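Local atomic coordinates of 5-formaminoimidazole-4-carboxamide-1-(beta)-D-ribofuranosyl 5'-monophosphate synthetase (Methanocaldococcus jannaschii, PDB entry 2R7L), a protein that catalyses the ATP- and formate-dependent, folate-independent formylation of AICAR to FAICAR in purine biosynthesis. Residues 287-299 against 306-318. Numbering follows the deposited sequence.
Sequences PPGMIGPFCLQSL and LVVFEMSARVDGG. With ATP (adenosine-5'-triphosphate), chain E; AMZ (aminoimidazole 4-carboxamide ribonucleotide), chain F.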
loop_
_atom_site.group_PDB
_atom_site.type_symbol
_atom_site.label_atom_id
_atom_site.label_comp_id
_atom_site.label_asym_id
_atom_site.label_seq_id
_atom_site.Cartn_x
_atom_site.Cartn_y
_atom_site.Cartn_z
ATOM N N PRO A 287 -19.015 -34.326 -11.684
ATOM C CA PRO A 287 -17.921 -34.317 -10.704
ATOM C C PRO A 287 -16.589 -33.840 -11.292
ATOM O O PRO A 287 -16.252 -34.193 -12.431
ATOM C CB PRO A 287 -17.828 -35.785 -10.270
ATOM C CG PRO A 287 -19.182 -36.358 -10.579
ATOM C CD PRO A 287 -19.599 -35.669 -11.840
ATOM N N PRO A 288 -15.825 -33.042 -10.520
ATOM C CA PRO A 288 -16.108 -32.582 -9.155
ATOM C C PRO A 288 -17.022 -31.361 -9.049
ATOM O O PRO A 288 -17.206 -30.828 -7.953
ATOM C CB PRO A 288 -14.723 -32.218 -8.628
ATOM C CG PRO A 288 -13.981 -31.772 -9.835
ATOM C CD PRO A 288 -14.517 -32.561 -10.998
ATOM N N GLY A 289 -17.590 -30.920 -10.165
ATOM C CA GLY A 289 -18.513 -29.790 -10.141
ATOM C C GLY A 289 -17.878 -28.521 -10.671
ATOM O O GLY A 289 -17.063 -28.562 -11.598
ATOM N N MET A 290 -18.255 -27.392 -10.081
ATOM C CA MET A 290 -17.689 -26.101 -10.461
ATOM C C MET A 290 -16.302 -25.959 -9.852
ATOM O O MET A 290 -16.090 -26.299 -8.690
ATOM C CB MET A 290 -18.587 -24.960 -9.974
ATOM C CG MET A 290 -20.049 -25.112 -10.379
ATOM S SD MET A 290 -20.460 -24.432 -11.999
ATOM C CE MET A 290 -18.875 -24.404 -12.830
ATOM N N ILE A 291 -15.353 -25.473 -10.643
ATOM C CA ILE A 291 -14.011 -25.220 -10.129
ATOM C C ILE A 291 -13.587 -23.806 -10.497
ATOM O O ILE A 291 -13.393 -23.489 -11.670
ATOM C CB ILE A 291 -12.982 -26.249 -10.660
ATOM C CG1 ILE A 291 -13.399 -27.680 -10.292
ATOM C CG2 ILE A 291 -11.586 -25.940 -10.137
ATOM C CD1 ILE A 291 -13.457 -27.961 -8.805
ATOM N N GLY A 292 -13.459 -22.950 -9.490
ATOM C CA GLY A 292 -13.041 -21.584 -9.728
ATOM C C GLY A 292 -14.183 -20.662 -10.114
ATOM O O GLY A 292 -15.252 -20.689 -9.496
ATOM N N PRO A 293 -13.957 -19.829 -11.139
ATOM C CA PRO A 293 -14.915 -18.809 -11.539
ATOM C C PRO A 293 -16.171 -19.360 -12.214
ATOM O O PRO A 293 -16.085 -20.221 -13.101
ATOM C CB PRO A 293 -14.121 -17.957 -12.529
ATOM C CG PRO A 293 -13.105 -18.879 -13.092
ATOM C CD PRO A 293 -12.743 -19.813 -11.976
ATOM N N PHE A 294 -17.328 -18.870 -11.771
ATOM C CA PHE A 294 -18.589 -19.083 -12.483
ATOM C C PHE A 294 -19.524 -17.899 -12.286
ATOM O O PHE A 294 -19.440 -17.180 -11.285
ATOM C CB PHE A 294 -19.272 -20.402 -12.089
ATOM C CG PHE A 294 -19.843 -20.419 -10.696
ATOM C CD1 PHE A 294 -21.150 -20.021 -10.463
ATOM C CD2 PHE A 294 -19.088 -20.873 -9.627
ATOM C CE1 PHE A 294 -21.691 -20.054 -9.184
ATOM C CE2 PHE A 294 -19.625 -20.911 -8.339
ATOM C CZ PHE A 294 -20.928 -20.505 -8.123
ATOM N N CYS A 295 -20.412 -17.708 -13.253
ATOM C CA CYS A 295 -21.248 -16.517 -13.316
ATOM C C CYS A 295 -22.716 -16.887 -13.488
ATOM O O CYS A 295 -23.053 -17.740 -14.318
ATOM C CB CYS A 295 -20.792 -15.655 -14.492
ATOM S SG CYS A 295 -21.764 -14.168 -14.797
ATOM N N LEU A 296 -23.575 -16.265 -12.688
ATOM C CA LEU A 296 -25.020 -16.312 -12.919
ATOM C C LEU A 296 -25.464 -14.985 -13.521
ATOM O O LEU A 296 -25.309 -13.929 -12.898
ATOM C CB LEU A 296 -25.791 -16.579 -11.621
ATOM C CG LEU A 296 -25.607 -17.969 -10.998
ATOM C CD1 LEU A 296 -26.548 -18.151 -9.844
ATOM C CD2 LEU A 296 -25.807 -19.068 -12.023
ATOM N N GLN A 297 -26.005 -15.038 -14.732
ATOM C CA GLN A 297 -26.496 -13.837 -15.406
ATOM C C GLN A 297 -27.988 -13.715 -15.159
ATOM O O GLN A 297 -28.779 -14.496 -15.675
ATOM C CB GLN A 297 -26.207 -13.912 -16.899
ATOM C CG GLN A 297 -24.732 -14.000 -17.212
ATOM C CD GLN A 297 -24.463 -14.655 -18.535
ATOM O OE1 GLN A 297 -24.008 -15.797 -18.588
ATOM N NE2 GLN A 297 -24.750 -13.943 -19.623
ATOM N N SER A 298 -28.378 -12.736 -14.361
ATOM C CA SER A 298 -29.739 -12.707 -13.862
ATOM C C SER A 298 -30.464 -11.383 -14.062
ATOM O O SER A 298 -29.866 -10.375 -14.445
ATOM C CB SER A 298 -29.746 -13.083 -12.385
ATOM O OG SER A 298 -29.057 -12.112 -11.619
ATOM N N LEU A 299 -31.768 -11.405 -13.816
ATOM C CA LEU A 299 -32.576 -10.203 -13.842
ATOM C C LEU A 299 -33.397 -10.173 -12.574
ATOM O O LEU A 299 -34.010 -11.165 -12.200
ATOM C CB LEU A 299 -33.479 -10.168 -15.080
ATOM C CG LEU A 299 -32.750 -9.954 -16.411
ATOM C CD1 LEU A 299 -33.590 -10.425 -17.604
ATOM C CD2 LEU A 299 -32.344 -8.497 -16.573
ATOM N N LEU A 306 -34.315 -13.022 -8.125
ATOM C CA LEU A 306 -33.338 -13.077 -9.198
ATOM C C LEU A 306 -33.651 -14.244 -10.125
ATOM O O LEU A 306 -33.731 -15.384 -9.690
ATOM C CB LEU A 306 -31.914 -13.181 -8.629
ATOM C CG LEU A 306 -31.367 -11.906 -7.968
ATOM C CD1 LEU A 306 -30.219 -12.237 -7.025
ATOM C CD2 LEU A 306 -30.916 -10.904 -9.031
ATOM N N VAL A 307 -33.846 -13.941 -11.404
ATOM C CA VAL A 307 -34.165 -14.952 -12.398
ATOM C C VAL A 307 -32.968 -15.093 -13.319
ATOM O O VAL A 307 -32.556 -14.127 -13.960
ATOM C CB VAL A 307 -35.430 -14.553 -13.231
ATOM C CG1 VAL A 307 -35.747 -15.607 -14.283
ATOM C CG2 VAL A 307 -36.633 -14.343 -12.324
ATOM N N VAL A 308 -32.398 -16.286 -13.396
ATOM C CA VAL A 308 -31.191 -16.446 -14.196
ATOM C C VAL A 308 -31.477 -16.957 -15.604
ATOM O O VAL A 308 -32.019 -18.046 -15.802
ATOM C CB VAL A 308 -30.064 -17.244 -13.451
ATOM C CG1 VAL A 308 -30.581 -17.835 -12.171
ATOM C CG2 VAL A 308 -29.461 -18.315 -14.340
ATOM N N PHE A 309 -31.114 -16.137 -16.583
ATOM C CA PHE A 309 -31.402 -16.423 -17.969
ATOM C C PHE A 309 -30.187 -17.017 -18.656
ATOM O O PHE A 309 -30.277 -17.510 -19.780
ATOM C CB PHE A 309 -31.848 -15.147 -18.684
ATOM C CG PHE A 309 -30.801 -14.061 -18.716
ATOM C CD1 PHE A 309 -29.826 -14.052 -19.702
ATOM C CD2 PHE A 309 -30.815 -13.033 -17.780
ATOM C CE1 PHE A 309 -28.866 -13.046 -19.753
ATOM C CE2 PHE A 309 -29.860 -12.017 -17.823
ATOM C CZ PHE A 309 -28.885 -12.026 -18.812
ATOM N N GLU A 310 -29.045 -16.954 -17.980
ATOM C CA GLU A 310 -27.816 -17.539 -18.503
ATOM C C GLU A 310 -26.811 -17.823 -17.390
ATOM O O GLU A 310 -26.987 -17.385 -16.251
ATOM C CB GLU A 310 -27.189 -16.640 -19.571
ATOM C CG GLU A 310 -27.546 -17.025 -20.998
ATOM C CD GLU A 310 -27.044 -18.412 -21.387
ATOM O OE1 GLU A 310 -27.522 -18.953 -22.406
ATOM O OE2 GLU A 310 -26.171 -18.962 -20.683
ATOM N N MET A 311 -25.766 -18.569 -17.733
ATOM C CA MET A 311 -24.691 -18.871 -16.803
ATOM C C MET A 311 -23.430 -19.280 -17.548
ATOM O O MET A 311 -23.483 -19.646 -18.726
ATOM C CB MET A 311 -25.099 -19.991 -15.854
ATOM C CG MET A 311 -25.190 -21.343 -16.528
ATOM S SD MET A 311 -24.969 -22.704 -15.366
ATOM C CE MET A 311 -23.181 -22.821 -15.332
ATOM N N SER A 312 -22.295 -19.206 -16.854
ATOM C CA SER A 312 -21.024 -19.686 -17.386
ATOM C C SER A 312 -20.379 -20.604 -16.355
ATOM O O SER A 312 -20.641 -20.484 -15.155
ATOM C CB SER A 312 -20.095 -18.521 -17.697
ATOM O OG SER A 312 -20.743 -17.574 -18.527
ATOM N N ALA A 313 -19.547 -21.529 -16.824
ATOM C CA ALA A 313 -18.916 -22.500 -15.938
ATOM C C ALA A 313 -17.435 -22.175 -15.798
ATOM O O ALA A 313 -16.693 -22.857 -15.092
ATOM C CB ALA A 313 -19.116 -23.910 -16.465
ATOM N N ARG A 314 -17.015 -21.130 -16.502
ATOM C CA ARG A 314 -15.689 -20.567 -16.332
ATOM C C ARG A 314 -15.812 -19.048 -16.195
ATOM O O ARG A 314 -16.886 -18.540 -15.886
ATOM C CB ARG A 314 -14.771 -20.972 -17.485
ATOM C CG ARG A 314 -15.471 -21.085 -18.817
ATOM C CD ARG A 314 -15.879 -19.731 -19.319
ATOM N NE ARG A 314 -16.724 -19.839 -20.498
ATOM C CZ ARG A 314 -17.147 -18.801 -21.204
ATOM N NH1 ARG A 314 -17.919 -18.993 -22.268
ATOM N NH2 ARG A 314 -16.795 -17.572 -20.847
ATOM N N VAL A 315 -14.726 -18.322 -16.422
ATOM C CA VAL A 315 -14.735 -16.886 -16.181
ATOM C C VAL A 315 -15.592 -16.161 -17.221
ATOM O O VAL A 315 -15.449 -16.399 -18.413
ATOM C CB VAL A 315 -13.299 -16.304 -16.123
ATOM C CG1 VAL A 315 -12.604 -16.406 -17.485
ATOM C CG2 VAL A 315 -13.309 -14.868 -15.597
ATOM N N ASP A 316 -16.494 -15.300 -16.744
ATOM C CA ASP A 316 -17.350 -14.484 -17.604
ATOM C C ASP A 316 -16.701 -13.136 -17.934
ATOM O O ASP A 316 -15.987 -12.556 -17.109
ATOM C CB ASP A 316 -18.714 -14.267 -16.935
ATOM C CG ASP A 316 -19.632 -13.356 -17.748
ATOM O OD1 ASP A 316 -20.474 -13.884 -18.503
ATOM O OD2 ASP A 316 -19.504 -12.116 -17.643
ATOM N N GLY A 317 -16.969 -12.633 -19.135
ATOM C CA GLY A 317 -16.359 -11.389 -19.613
ATOM C C GLY A 317 -16.583 -10.176 -18.727
ATOM O O GLY A 317 -15.804 -9.227 -18.762
ATOM N N GLY A 318 -17.655 -10.197 -17.943
ATOM C CA GLY A 318 -18.002 -9.060 -17.102
ATOM C C GLY A 318 -17.066 -8.798 -15.932
ATOM O O GLY A 318 -17.158 -7.745 -15.285
HETATM P PG ATP E . -23.466 -12.734 -23.810
HETATM O O1G ATP E . -22.291 -13.684 -23.743
HETATM O O2G ATP E . -23.962 -12.258 -22.459
HETATM O O3G ATP E . -23.292 -11.631 -24.827
HETATM P PB ATP E . -25.428 -14.789 -23.566
HETATM O O1B ATP E . -24.684 -15.031 -22.276
HETATM O O2B ATP E . -25.682 -15.964 -24.483
HETATM O O3B ATP E . -24.668 -13.642 -24.419
HETATM P PA ATP E . -28.186 -14.122 -24.046
HETATM O O1A ATP E . -29.111 -15.180 -23.503
HETATM O O2A ATP E . -27.818 -14.057 -25.504
HETATM O O3A ATP E . -26.838 -14.120 -23.144
HETATM O "O5'" ATP E . -28.821 -12.708 -23.646
HETATM C "C5'" ATP E . -28.399 -11.535 -24.323
HETATM C "C4'" ATP E . -29.153 -10.359 -23.726
HETATM O "O4'" ATP E . -30.551 -10.460 -24.022
HETATM C "C3'" ATP E . -29.065 -10.313 -22.211
HETATM O "O3'" ATP E . -27.895 -9.622 -21.762
HETATM C "C2'" ATP E . -30.343 -9.594 -21.825
HETATM O "O2'" ATP E . -30.156 -8.181 -21.884
HETATM C "C1'" ATP E . -31.330 -10.000 -22.913
HETATM N N9 ATP E . -32.118 -11.138 -22.403
HETATM C C8 ATP E . -31.750 -12.431 -22.493
HETATM N N7 ATP E . -32.676 -13.237 -21.920
HETATM C C5 ATP E . -33.672 -12.453 -21.465
HETATM C C6 ATP E . -34.960 -12.669 -20.772
HETATM N N6 ATP E . -35.380 -13.913 -20.436
HETATM N N1 ATP E . -35.690 -11.577 -20.469
HETATM C C2 ATP E . -35.279 -10.330 -20.792
HETATM N N3 ATP E . -34.128 -10.065 -21.430
HETATM C C4 ATP E . -33.291 -11.066 -21.775
HETATM O O5 AMZ F . -17.680 -8.181 -21.734
HETATM C C6 AMZ F . -18.412 -9.173 -21.752
HETATM N N2 AMZ F . -19.459 -9.350 -20.951
HETATM C C3A AMZ F . -18.164 -10.300 -22.743
HETATM C C7A AMZ F . -18.962 -11.409 -22.960
HETATM N N3 AMZ F . -20.103 -11.722 -22.345
HETATM N N1 AMZ F . -17.130 -10.366 -23.572
HETATM C C5 AMZ F . -17.271 -11.492 -24.285
HETATM N N AMZ F . -18.389 -12.124 -23.911
HETATM C C1 AMZ F . -18.889 -13.410 -24.454
HETATM C C2 AMZ F . -19.779 -13.229 -25.684
HETATM C C3 AMZ F . -18.855 -13.554 -26.843
HETATM O O2 AMZ F . -19.596 -14.218 -27.865
HETATM O O1 AMZ F . -20.830 -14.200 -25.609
HETATM O O AMZ F . -17.704 -14.105 -24.878
HETATM C C AMZ F . -17.884 -14.555 -26.224
HETATM C C4 AMZ F . -16.497 -14.504 -26.895
HETATM O O3 AMZ F . -15.967 -13.184 -26.827
HETATM P P AMZ F . -15.249 -12.562 -28.091
HETATM O OP1 AMZ F . -13.985 -13.238 -28.484
HETATM O O4 AMZ F . -16.303 -12.601 -29.305
HETATM O OP2 AMZ F . -14.990 -10.995 -27.769
HETATM O O HOH W 1 -13.889 -22.622 -14.176
#
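Gln-297 faces both Phe-309 and Glu-310 in a classic beta bulge that shifts the register of the antiparallel hairpin by one residue, between the hydrogen-bonded pairs Cys-295/Ser-312 and Leu-299/Val-307; segment 310-312 runs at 167° to 292-299, 306-308 at 128°. Gln-297 O accepts from Phe-309 N at 3.0 Å, nearly head-on, and more weakly from Glu-310 N. Gln-297 O also lies over one face of the Phe-309 ring, 3.3 Å from Phe-309 CD2, while Gln-297 CB makes a CH-pi contact. With Phe-309 CG between its backbone N and carbonyl carbon (chi1 62°), the ring is set between Gln-297 and ATP, Phe-309 CE1 lying 3.7 Å from ATP C3'. Leu-299 CD1 meets Phe-309 CD2 at 3.8 Å. Were Phe-309 replaced by alanine, losing the ring would probably open a gap between Gln-297 and the ribose, leaving the Leu-299 methyl with the adenine but no phenyl. Gln-297 NE2 donates a 2.9 Å bond to ATP O1B; Gln-297 and Glu-310, alongside, are predicted magnesium ligands. Cys-295 CB packs 3.5 Å from Asp-316 CB; Asp-316 OD2 accepts from Gly-318 N in an Asx turn beside AICAR, while OD1 salt-bridges Arg-228. Strand 205-214 pairs with 292-299, helix 268-285 packs on Leu-296, and helix 125-135 covers Met-311 and Val-308 in this ATP-grasp fold.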